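Local atomic coordinates of B-agarase (Saccharophagus degradans, PDB entry 4BQ2), a protein that probably hydrolyses agarose from its chain ends, as a family 50 exo-beta-agarase that cleaves beta-linked galactosyl units. Residues G439-V444 against K463-E468; D489-F494 against N627-G632; Q581-V586 against L600-P605; W607-E612 against W638-E643. All blocks are in the same frame, centred on the assembly; numbering follows the deposited sequence.

Contact 1: residues G439-V444 against K463-E468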
# COMPACT_ATOMS: atom_id res chain seq x y z
N GLY A 439 -0.47 -20.83 -8.47
CA GLY A 439 -0.28 -22.14 -9.11
C GLY A 439 -0.14 -22.03 -10.61
O GLY A 439 -0.00 -20.95 -11.15
N ASP A 440 -0.19 -23.17 -11.30
CA ASP A 440 0.04 -23.18 -12.74
C ASP A 440 -1.22 -23.08 -13.57
O ASP A 440 -1.15 -23.37 -14.77
CB ASP A 440 0.77 -24.47 -13.13
CG ASP A 440 2.13 -24.57 -12.52
OD1 ASP A 440 2.81 -23.52 -12.46
OD2 ASP A 440 2.50 -25.69 -12.09
N PHE A 441 -2.35 -22.74 -12.95
CA PHE A 441 -3.64 -22.64 -13.62
C PHE A 441 -3.56 -21.62 -14.75
O PHE A 441 -2.64 -20.81 -14.79
CB PHE A 441 -4.80 -22.30 -12.65
CG PHE A 441 -4.45 -21.21 -11.63
CD1 PHE A 441 -4.33 -19.86 -12.01
CD2 PHE A 441 -4.22 -21.55 -10.30
CE1 PHE A 441 -4.01 -18.89 -11.08
CE2 PHE A 441 -3.89 -20.58 -9.36
CZ PHE A 441 -3.79 -19.24 -9.74
N LYS A 442 -4.50 -21.68 -15.68
CA LYS A 442 -4.52 -20.73 -16.79
C LYS A 442 -4.81 -19.34 -16.24
O LYS A 442 -5.36 -19.22 -15.14
CB LYS A 442 -5.58 -21.14 -17.81
CG LYS A 442 -5.20 -22.37 -18.66
CD LYS A 442 -6.45 -22.84 -19.39
CE LYS A 442 -6.33 -24.24 -19.98
NZ LYS A 442 -5.36 -24.29 -21.11
N THR A 443 -4.41 -18.31 -17.00
CA THR A 443 -4.56 -16.90 -16.61
C THR A 443 -5.43 -16.06 -17.58
O THR A 443 -5.69 -16.47 -18.72
CB THR A 443 -3.18 -16.18 -16.43
OG1 THR A 443 -2.46 -16.16 -17.67
CG2 THR A 443 -2.34 -16.92 -15.34
N VAL A 444 -5.86 -14.89 -17.11
CA VAL A 444 -6.45 -13.83 -17.96
C VAL A 444 -5.74 -12.53 -17.56
O VAL A 444 -4.91 -12.51 -16.63
CB VAL A 444 -7.99 -13.73 -17.75
CG1 VAL A 444 -8.69 -15.03 -18.14
CG2 VAL A 444 -8.32 -13.36 -16.31
N LYS A 463 -9.72 -23.94 -9.21
CA LYS A 463 -10.40 -24.50 -8.04
C LYS A 463 -9.53 -25.50 -7.27
O LYS A 463 -9.51 -25.52 -6.02
CB LYS A 463 -11.73 -25.16 -8.45
CG LYS A 463 -12.44 -25.87 -7.29
CD LYS A 463 -13.88 -26.23 -7.66
CE LYS A 463 -14.53 -27.12 -6.62
NZ LYS A 463 -15.97 -27.37 -6.96
N VAL A 464 -8.81 -26.35 -8.01
CA VAL A 464 -7.84 -27.27 -7.37
C VAL A 464 -6.89 -26.49 -6.43
O VAL A 464 -6.66 -26.87 -5.27
CB VAL A 464 -7.05 -28.09 -8.44
CG1 VAL A 464 -5.96 -28.96 -7.81
CG2 VAL A 464 -8.02 -28.96 -9.24
N ARG A 465 -6.35 -25.38 -6.92
CA ARG A 465 -5.38 -24.64 -6.17
C ARG A 465 -6.04 -23.86 -5.02
O ARG A 465 -5.43 -23.75 -3.94
CB ARG A 465 -4.57 -23.73 -7.12
CG ARG A 465 -3.58 -24.49 -8.03
CD ARG A 465 -2.65 -25.39 -7.20
NE ARG A 465 -1.79 -24.57 -6.37
CZ ARG A 465 -0.94 -25.02 -5.44
NH1 ARG A 465 -0.83 -26.32 -5.17
NH2 ARG A 465 -0.20 -24.14 -4.77
N ALA A 466 -7.28 -23.39 -5.23
CA ALA A 466 -8.01 -22.67 -4.17
C ALA A 466 -8.27 -23.65 -3.02
O ALA A 466 -8.14 -23.27 -1.87
CB ALA A 466 -9.33 -22.08 -4.67
N MET A 467 -8.67 -24.88 -3.35
CA MET A 467 -8.89 -25.94 -2.36
C MET A 467 -7.58 -26.24 -1.59
O MET A 467 -7.58 -26.32 -0.35
CB MET A 467 -9.39 -27.21 -3.07
CG MET A 467 -10.86 -27.18 -3.46
SD MET A 467 -11.99 -27.16 -2.07
CE MET A 467 -11.89 -28.86 -1.49
N GLU A 468 -6.46 -26.39 -2.31
CA GLU A 468 -5.20 -26.63 -1.61
C GLU A 468 -4.83 -25.44 -0.72
O GLU A 468 -4.36 -25.61 0.41
CB GLU A 468 -4.07 -27.01 -2.58
CG GLU A 468 -2.71 -27.27 -1.94
CD GLU A 468 -2.68 -28.51 -1.03
OE1 GLU A 468 -3.65 -29.29 -1.01
OE2 GLU A 468 -1.67 -28.66 -0.28
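The loop that follows strand 431-435 packs on helix 460-477 through Gly439, Phe441 and Arg465, on the outside of a barrel-type catalytic module. It is a small contact made by the aliphatic base of an arginine rather than by its charge. The Phe441 ring comes edge-on to the helix and touches aliphatic carbons: its CD2 lies 3.8 Å from Arg465 CG, and its CE2 lies 3.9 Å from Arg465 CB. The two side chains cross at about a right angle, with the ring and guanidinium planes 32° apart. One face of the ring carries Gly439 O, 4.2 Å above the plane of Phe441 and over its centre. Beyond CG the Arg465 chain folds back, bent at both chi2 (-53°) and chi3 (-66°), which takes its NE to 4.0 Å from Gly439 CA. The backbone angles of Gly439 call for glycine, since a beta carbon would jam against Ile438 O. The guanidinium is held by main-chain carbonyls, NE on Ile438 O and NH2 on Asp313 O. Around the contact, Phe441 meets Phe462 of helix 460-477 edge-to-face and touches Pro455 of strand 454-455, while Lys463 touches Val585 and Met467 touches His592 and Tyr593 of helix 565-593.

Contact 2: residues D489-F494 against N627-G632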
# COMPACT_ATOMS: atom_id res chain seq x y z
N ASP A 489 -5.98 -13.82 -0.97
CA ASP A 489 -5.44 -12.94 -2.05
C ASP A 489 -5.42 -11.48 -1.60
O ASP A 489 -5.76 -11.19 -0.48
CB ASP A 489 -6.20 -13.13 -3.38
CG ASP A 489 -5.86 -14.44 -4.07
OD1 ASP A 489 -4.79 -15.05 -3.77
OD2 ASP A 489 -6.70 -14.88 -4.91
N ASN A 490 -5.00 -10.55 -2.47
CA ASN A 490 -4.82 -9.18 -2.06
C ASN A 490 -4.61 -8.30 -3.29
O ASN A 490 -3.76 -8.65 -4.14
CB ASN A 490 -3.57 -9.10 -1.17
CG ASN A 490 -3.23 -7.68 -0.76
OD1 ASN A 490 -3.96 -7.09 0.02
ND2 ASN A 490 -2.08 -7.16 -1.23
N GLU A 491 -5.37 -7.20 -3.39
CA GLU A 491 -5.13 -6.18 -4.43
C GLU A 491 -4.95 -6.78 -5.84
O GLU A 491 -4.00 -6.47 -6.57
CB GLU A 491 -3.91 -5.33 -4.03
CG GLU A 491 -4.12 -4.60 -2.71
CD GLU A 491 -3.03 -3.58 -2.40
OE1 GLU A 491 -2.06 -3.49 -3.19
OE2 GLU A 491 -3.15 -2.87 -1.38
N LYS A 492 -5.90 -7.63 -6.22
CA LYS A 492 -5.90 -8.21 -7.55
C LYS A 492 -6.29 -7.14 -8.54
O LYS A 492 -7.08 -6.24 -8.23
CB LYS A 492 -6.88 -9.41 -7.60
CG LYS A 492 -6.57 -10.49 -6.55
CD LYS A 492 -7.29 -11.82 -6.86
CE LYS A 492 -6.55 -12.56 -7.97
NZ LYS A 492 -5.18 -13.07 -7.57
N SER A 493 -5.72 -7.21 -9.74
CA SER A 493 -6.05 -6.24 -10.79
C SER A 493 -7.36 -6.58 -11.50
O SER A 493 -7.36 -7.10 -12.63
CB SER A 493 -4.89 -6.15 -11.79
OG SER A 493 -3.74 -5.55 -11.17
N PHE A 494 -8.48 -6.25 -10.85
CA PHE A 494 -9.81 -6.53 -11.39
C PHE A 494 -10.23 -5.47 -12.42
O PHE A 494 -11.22 -5.64 -13.12
CB PHE A 494 -10.86 -6.58 -10.28
CG PHE A 494 -10.97 -7.89 -9.60
CD1 PHE A 494 -11.59 -8.97 -10.22
CD2 PHE A 494 -10.49 -8.05 -8.29
CE1 PHE A 494 -11.71 -10.19 -9.56
CE2 PHE A 494 -10.60 -9.27 -7.64
CZ PHE A 494 -11.21 -10.34 -8.26
N ASN A 627 -8.64 -1.97 1.02
CA ASN A 627 -7.41 -1.27 1.47
C ASN A 627 -7.59 0.18 1.01
O ASN A 627 -7.81 0.40 -0.17
CB ASN A 627 -6.18 -1.87 0.76
CG ASN A 627 -5.90 -3.29 1.19
OD1 ASN A 627 -6.48 -3.76 2.17
ND2 ASN A 627 -5.06 -4.00 0.45
N SER A 628 -7.50 1.15 1.91
CA SER A 628 -7.79 2.53 1.55
C SER A 628 -6.76 3.47 2.18
O SER A 628 -6.86 3.84 3.37
CB SER A 628 -9.24 2.94 1.92
OG SER A 628 -9.56 4.26 1.42
N TYR A 629 -5.76 3.82 1.38
CA TYR A 629 -4.72 4.71 1.84
C TYR A 629 -5.12 6.14 1.52
O TYR A 629 -4.75 6.69 0.49
CB TYR A 629 -3.41 4.34 1.16
CG TYR A 629 -2.84 2.98 1.59
CD1 TYR A 629 -2.08 2.87 2.76
CD2 TYR A 629 -2.97 1.87 0.79
CE1 TYR A 629 -1.52 1.66 3.14
CE2 TYR A 629 -2.42 0.64 1.17
CZ TYR A 629 -1.68 0.55 2.34
OH TYR A 629 -1.10 -0.66 2.71
N LYS A 630 -5.82 6.75 2.46
CA LYS A 630 -6.35 8.10 2.33
C LYS A 630 -6.28 8.66 3.75
O LYS A 630 -5.86 7.95 4.68
CB LYS A 630 -7.84 8.07 1.87
CG LYS A 630 -8.11 7.29 0.59
CD LYS A 630 -7.51 7.96 -0.66
CE LYS A 630 -7.69 7.03 -1.84
NZ LYS A 630 -6.67 7.19 -2.91
N GLU A 631 -6.66 9.91 3.93
CA GLU A 631 -6.77 10.51 5.27
C GLU A 631 -7.98 10.07 6.10
O GLU A 631 -8.03 10.25 7.33
CB GLU A 631 -6.63 12.04 5.16
CG GLU A 631 -5.19 12.37 4.72
CD GLU A 631 -4.89 13.87 4.52
OE1 GLU A 631 -5.55 14.72 5.16
OE2 GLU A 631 -3.94 14.19 3.76
N GLY A 632 -8.95 9.50 5.42
CA GLY A 632 -10.08 8.86 6.09
C GLY A 632 -11.03 8.33 5.05
O GLY A 632 -10.65 8.05 3.89
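Asn627, by strand 624-627, and the consecutive pair Asn490 and Glu491 after strand 483-488 meet among the loops at the strand ends of a (beta/alpha)8-type barrel. The Asn490-Glu491 pair is consistent with the Asn-Glu that ends strand beta4 in clan GH-A glycoside hydrolases, where the glutamate is the acid/base. From its backbone the Asn627 side chain heads for the other loop. Its CB already lies 3.8 Å from Glu491 OE2. CG keeps that same separation from the oxygen, standing beside the backbone N at chi1 -68°. The Asn627 and Glu491 side chains cross at about a right angle, amide and carboxylate planes 62° apart. At the tip, ND2 gives two hydrogen bonds. The stronger runs 2.9 Å to Glu491 OE2, lies close to the amide plane and reaches the oxygen on its anti side. The weak one, 3.3 Å long, goes to Asn490 OD1, whose stronger partner is Arg603 NE. Together the two bonds fix the rotation of the Asn627 amide. The glutamate is gripped at its other oxygen too, OE1 pairing with Trp451 NE1, while OE2 comes close to a carboxylate oxygen of Glu652. Tyr629, whose OH bonds to Glu652, has a glycerol about 3 Å from its side chain; its CE2, at the ring edge, is 4.4 Å from Glu491 OE2.

Contact 3: residues Q581-V586 against L600-P605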
# COMPACT_ATOMS: atom_id res chain seq x y z
N GLN A 581 -17.57 -15.87 -10.34
CA GLN A 581 -16.90 -17.16 -10.38
C GLN A 581 -15.66 -17.19 -9.49
O GLN A 581 -15.39 -18.23 -8.82
CB GLN A 581 -16.58 -17.56 -11.83
CG GLN A 581 -15.82 -18.87 -11.99
CD GLN A 581 -16.61 -20.14 -11.62
OE1 GLN A 581 -17.84 -20.11 -11.44
NE2 GLN A 581 -15.90 -21.26 -11.52
N TYR A 582 -14.89 -16.08 -9.48
CA TYR A 582 -13.74 -15.96 -8.59
C TYR A 582 -14.20 -16.17 -7.13
O TYR A 582 -13.67 -17.05 -6.41
CB TYR A 582 -13.03 -14.59 -8.73
CG TYR A 582 -11.97 -14.41 -7.66
CD1 TYR A 582 -10.68 -14.94 -7.83
CD2 TYR A 582 -12.26 -13.76 -6.46
CE1 TYR A 582 -9.71 -14.80 -6.82
CE2 TYR A 582 -11.32 -13.65 -5.46
CZ TYR A 582 -10.05 -14.17 -5.64
OH TYR A 582 -9.14 -14.02 -4.63
N PHE A 583 -15.19 -15.38 -6.70
CA PHE A 583 -15.65 -15.41 -5.29
C PHE A 583 -16.40 -16.67 -4.91
O PHE A 583 -16.25 -17.13 -3.77
CB PHE A 583 -16.44 -14.15 -4.92
CG PHE A 583 -15.59 -12.93 -4.80
CD1 PHE A 583 -14.69 -12.81 -3.75
CD2 PHE A 583 -15.63 -11.92 -5.78
CE1 PHE A 583 -13.84 -11.72 -3.66
CE2 PHE A 583 -14.79 -10.80 -5.68
CZ PHE A 583 -13.91 -10.70 -4.61
N LYS A 584 -17.14 -17.24 -5.86
CA LYS A 584 -17.80 -18.54 -5.71
C LYS A 584 -16.78 -19.62 -5.39
O LYS A 584 -16.92 -20.36 -4.39
CB LYS A 584 -18.62 -18.93 -6.95
CG LYS A 584 -19.51 -20.17 -6.74
CD LYS A 584 -20.28 -20.55 -7.99
CE LYS A 584 -21.03 -21.87 -7.81
NZ LYS A 584 -21.27 -22.57 -9.12
N VAL A 585 -15.74 -19.70 -6.20
CA VAL A 585 -14.73 -20.75 -6.01
C VAL A 585 -13.96 -20.55 -4.71
O VAL A 585 -13.74 -21.52 -3.96
CB VAL A 585 -13.75 -20.83 -7.21
CG1 VAL A 585 -12.54 -21.69 -6.87
CG2 VAL A 585 -14.46 -21.41 -8.40
N VAL A 586 -13.55 -19.32 -4.43
CA VAL A 586 -12.78 -19.08 -3.21
C VAL A 586 -13.61 -19.32 -1.95
O VAL A 586 -13.15 -20.00 -1.00
CB VAL A 586 -12.13 -17.69 -3.18
CG1 VAL A 586 -11.56 -17.38 -1.79
CG2 VAL A 586 -11.01 -17.62 -4.20
N LEU A 600 -13.23 -13.27 4.40
CA LEU A 600 -13.10 -11.82 4.45
C LEU A 600 -12.78 -11.15 3.11
O LEU A 600 -12.31 -10.01 3.08
CB LEU A 600 -12.05 -11.43 5.50
CG LEU A 600 -12.26 -12.02 6.91
CD1 LEU A 600 -10.99 -11.77 7.71
CD2 LEU A 600 -13.50 -11.44 7.62
N GLY A 601 -13.02 -11.83 1.99
CA GLY A 601 -12.84 -11.14 0.70
C GLY A 601 -11.40 -11.04 0.21
O GLY A 601 -10.57 -11.84 0.64
N ALA A 602 -11.09 -10.05 -0.64
CA ALA A 602 -9.86 -10.08 -1.42
C ALA A 602 -9.10 -8.76 -1.36
O ALA A 602 -8.16 -8.54 -2.15
CB ALA A 602 -10.15 -10.48 -2.88
N ARG A 603 -9.52 -7.91 -0.41
CA ARG A 603 -8.80 -6.65 -0.12
C ARG A 603 -8.67 -5.73 -1.34
O ARG A 603 -7.60 -5.63 -1.99
CB ARG A 603 -7.42 -6.98 0.52
CG ARG A 603 -7.56 -8.04 1.62
CD ARG A 603 -6.20 -8.66 2.02
NE ARG A 603 -5.26 -7.66 2.54
CZ ARG A 603 -5.30 -7.15 3.79
NH1 ARG A 603 -6.23 -7.53 4.67
NH2 ARG A 603 -4.37 -6.28 4.16
N PHE A 604 -9.76 -5.02 -1.63
CA PHE A 604 -9.82 -4.17 -2.83
C PHE A 604 -9.10 -2.85 -2.60
O PHE A 604 -9.40 -2.13 -1.63
CB PHE A 604 -11.29 -3.80 -3.16
CG PHE A 604 -12.17 -4.97 -3.48
CD1 PHE A 604 -11.82 -5.89 -4.46
CD2 PHE A 604 -13.41 -5.10 -2.85
CE1 PHE A 604 -12.66 -6.94 -4.79
CE2 PHE A 604 -14.26 -6.15 -3.17
CZ PHE A 604 -13.89 -7.06 -4.16
N PRO A 605 -8.15 -2.50 -3.48
CA PRO A 605 -7.56 -1.16 -3.41
C PRO A 605 -8.41 -0.17 -4.20
O PRO A 605 -9.35 -0.58 -4.92
CB PRO A 605 -6.22 -1.34 -4.12
CG PRO A 605 -6.43 -2.46 -5.09
CD PRO A 605 -7.64 -3.28 -4.62
O HOH W 1 -10.40 -13.69 -2.02
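Phe583 of helix 565-593 reaches Ala602 and Phe604 in the loop after strand 598-599, within a fully buried apolar cluster. The two phenylalanines come from opposite directions, and their rings meet obliquely, CZ of Phe583 lying 3.7 Å from CZ of Phe604. The Ala602 methyl rests beside the helix aromatics: its CB is 4.0 Å from Phe583 CE1 and 4.1 Å from Tyr582 OH. Next outward is what steadies the rings. Tyr582 CD2 sits 3.6 Å above the plane of the Phe583 ring, over its centre, while Val586 CG2 covers part of one Tyr582 face. With CG anti to the backbone N (chi1 172°), the Tyr582 ring carries its hydroxyl to the loop. There a water donates to Tyr582 OH at 2.9 Å and, more weakly, to Gly601 O at 3.2 Å, bridging helix and loop; the main partner of that hydroxyl is Asp489 OD2. At the backbone angles of Gly601 a beta carbon would jam against the preceding carbonyl O. Among its neighbours, the loop is tied by backbone hydrogen bonds to Ile488 of strand 483-488 and Ser625 of strand 624-627, while Ala617 of helix 611-620 touches both Phe583 and Phe604.

Contact 4: residues W607-E612 against W638-E643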
# COMPACT_ATOMS: atom_id res chain seq x y z
N TRP A 607 -7.62 1.37 -6.84
CA TRP A 607 -7.40 1.16 -8.27
C TRP A 607 -7.91 -0.19 -8.75
O TRP A 607 -7.64 -0.63 -9.88
CB TRP A 607 -5.89 1.38 -8.61
CG TRP A 607 -4.93 0.67 -7.67
CD1 TRP A 607 -4.34 1.20 -6.55
CD2 TRP A 607 -4.47 -0.70 -7.76
NE1 TRP A 607 -3.54 0.25 -5.96
CE2 TRP A 607 -3.60 -0.92 -6.68
CE3 TRP A 607 -4.72 -1.75 -8.66
CZ2 TRP A 607 -2.96 -2.16 -6.45
CZ3 TRP A 607 -4.07 -3.00 -8.45
CH2 TRP A 607 -3.19 -3.18 -7.34
N GLY A 608 -8.64 -0.89 -7.89
CA GLY A 608 -9.10 -2.20 -8.26
C GLY A 608 -10.44 -2.55 -7.65
O GLY A 608 -10.63 -3.68 -7.16
N MET A 609 -11.39 -1.61 -7.64
CA MET A 609 -12.71 -1.97 -7.12
C MET A 609 -13.91 -1.55 -8.01
O MET A 609 -14.84 -0.87 -7.53
CB MET A 609 -12.88 -1.44 -5.70
CG MET A 609 -12.59 0.06 -5.55
SD MET A 609 -12.66 0.62 -3.83
CE MET A 609 -14.42 0.68 -3.47
N PRO A 610 -13.92 -1.96 -9.29
CA PRO A 610 -15.12 -1.71 -10.09
C PRO A 610 -16.33 -2.31 -9.39
O PRO A 610 -16.21 -3.39 -8.76
CB PRO A 610 -14.87 -2.47 -11.39
CG PRO A 610 -13.46 -2.94 -11.35
CD PRO A 610 -13.03 -2.94 -9.92
N MET A 611 -17.47 -1.62 -9.45
CA MET A 611 -18.64 -2.05 -8.69
C MET A 611 -19.11 -3.47 -9.00
O MET A 611 -19.68 -4.11 -8.14
CB MET A 611 -19.78 -1.04 -8.82
CG MET A 611 -20.50 -0.77 -7.51
SD MET A 611 -19.48 -0.30 -6.07
CE MET A 611 -19.27 1.47 -6.23
N GLU A 612 -18.89 -3.96 -10.21
CA GLU A 612 -19.32 -5.30 -10.55
C GLU A 612 -18.61 -6.32 -9.66
O GLU A 612 -19.18 -7.33 -9.28
CB GLU A 612 -19.05 -5.61 -12.03
CG GLU A 612 -19.92 -4.80 -12.98
CD GLU A 612 -19.34 -3.47 -13.45
OE1 GLU A 612 -18.36 -2.94 -12.85
OE2 GLU A 612 -19.89 -2.96 -14.47
N TRP A 638 -17.74 6.66 -0.12
CA TRP A 638 -18.20 5.42 0.54
C TRP A 638 -19.73 5.25 0.58
O TRP A 638 -20.22 4.32 1.19
CB TRP A 638 -17.54 5.24 1.94
CG TRP A 638 -16.03 5.05 1.78
CD1 TRP A 638 -15.06 5.99 1.93
CD2 TRP A 638 -15.36 3.84 1.37
NE1 TRP A 638 -13.80 5.44 1.66
CE2 TRP A 638 -13.97 4.12 1.32
CE3 TRP A 638 -15.80 2.54 1.09
CZ2 TRP A 638 -13.02 3.13 0.97
CZ3 TRP A 638 -14.86 1.56 0.72
CH2 TRP A 638 -13.48 1.86 0.67
N ALA A 639 -20.45 6.12 -0.13
CA ALA A 639 -21.92 6.13 -0.07
C ALA A 639 -22.54 4.83 -0.60
O ALA A 639 -23.61 4.42 -0.14
CB ALA A 639 -22.45 7.33 -0.86
N PHE A 640 -21.86 4.19 -1.54
CA PHE A 640 -22.28 2.91 -2.11
C PHE A 640 -22.48 1.79 -1.08
O PHE A 640 -23.25 0.87 -1.31
CB PHE A 640 -21.30 2.45 -3.20
CG PHE A 640 -19.97 1.91 -2.67
CD1 PHE A 640 -19.82 0.55 -2.36
CD2 PHE A 640 -18.88 2.77 -2.46
CE1 PHE A 640 -18.62 0.07 -1.88
CE2 PHE A 640 -17.68 2.28 -1.96
CZ PHE A 640 -17.55 0.93 -1.67
N LEU A 641 -21.78 1.88 0.05
CA LEU A 641 -21.83 0.83 1.09
C LEU A 641 -23.25 0.60 1.60
O LEU A 641 -23.57 -0.51 1.99
CB LEU A 641 -20.97 1.21 2.31
CG LEU A 641 -19.45 1.27 2.01
CD1 LEU A 641 -18.77 1.83 3.24
CD2 LEU A 641 -18.91 -0.11 1.66
N ALA A 642 -24.05 1.67 1.63
CA ALA A 642 -25.43 1.61 2.18
C ALA A 642 -26.32 0.67 1.40
O ALA A 642 -27.08 -0.08 1.99
CB ALA A 642 -26.07 3.00 2.26
N GLU A 643 -26.23 0.71 0.07
CA GLU A 643 -27.02 -0.19 -0.75
C GLU A 643 -26.59 -1.65 -0.58
O GLU A 643 -27.43 -2.56 -0.64
CB GLU A 643 -26.98 0.21 -2.24
CG GLU A 643 -27.81 -0.71 -3.15
CD GLU A 643 -27.05 -1.16 -4.40
OE1 GLU A 643 -26.04 -1.94 -4.28
OE2 GLU A 643 -27.45 -0.74 -5.52
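Met609 and Phe640 both place CG between backbone N and carbonyl carbon (chi1 53° and 75°), which directs a methionine and an aromatic ring at one another; Met611 joins them, and its pairing with Phe640 is a Met-aromatic contact. The group links the start of helix 611-620, where Pro610 is the N-cap, to the type I turn from Trp638 to Leu641 that leads into helix 641-644. Met611 has a chain bent at chi2 and chi3, and its chi1 of -137° departs from the staggered positions. The bends lay its methyl over a face of Phe640: CE is 3.7 Å from Phe640 CG and 4.1 Å from the ring centroid, a CH-pi contact. Its sulfur follows obliquely, SD standing 3.8 Å from Phe640 CD1. Leu641 CG lies on the opposite face, so the ring is sandwiched between side chains. Met609 comes obliquely at the CZ end of the ring in apolar packing, its CE reaching Phe640 CZ at 3.6 Å. Val614 of helix 611-620 touches both Met609 and Phe640. Tyr626 of strand 624-627 touches Met609, and its ring packs edge-to-face with that of Trp638. Met609 CE touches both aromatics of the turn, and lies 4.3 Å from Trp638 CZ3.

Overall arrangement
Contact 1 closes first along the chain and stands at the barrel's periphery, its centre about 27 Å from that of contact 4. The segments of contact 2 enclose both segments of contact 3 and alternate with those of contact 4; the centres of contacts 3 and 4 lie about 13 and about 12 Å from that of contact 2. Contact 3 touches the other three. Helix 565-593 brings it to contact 1, where Val585 packs on Lys463 and Ala466, while strand 624-627 serves contacts 2 to 4 and helix 611-620 serves contacts 3 and 4. Trp607 of contact 4 packs on Glu491 of contact 2, which lies nearest the chain's centre, among the probable active-site loops.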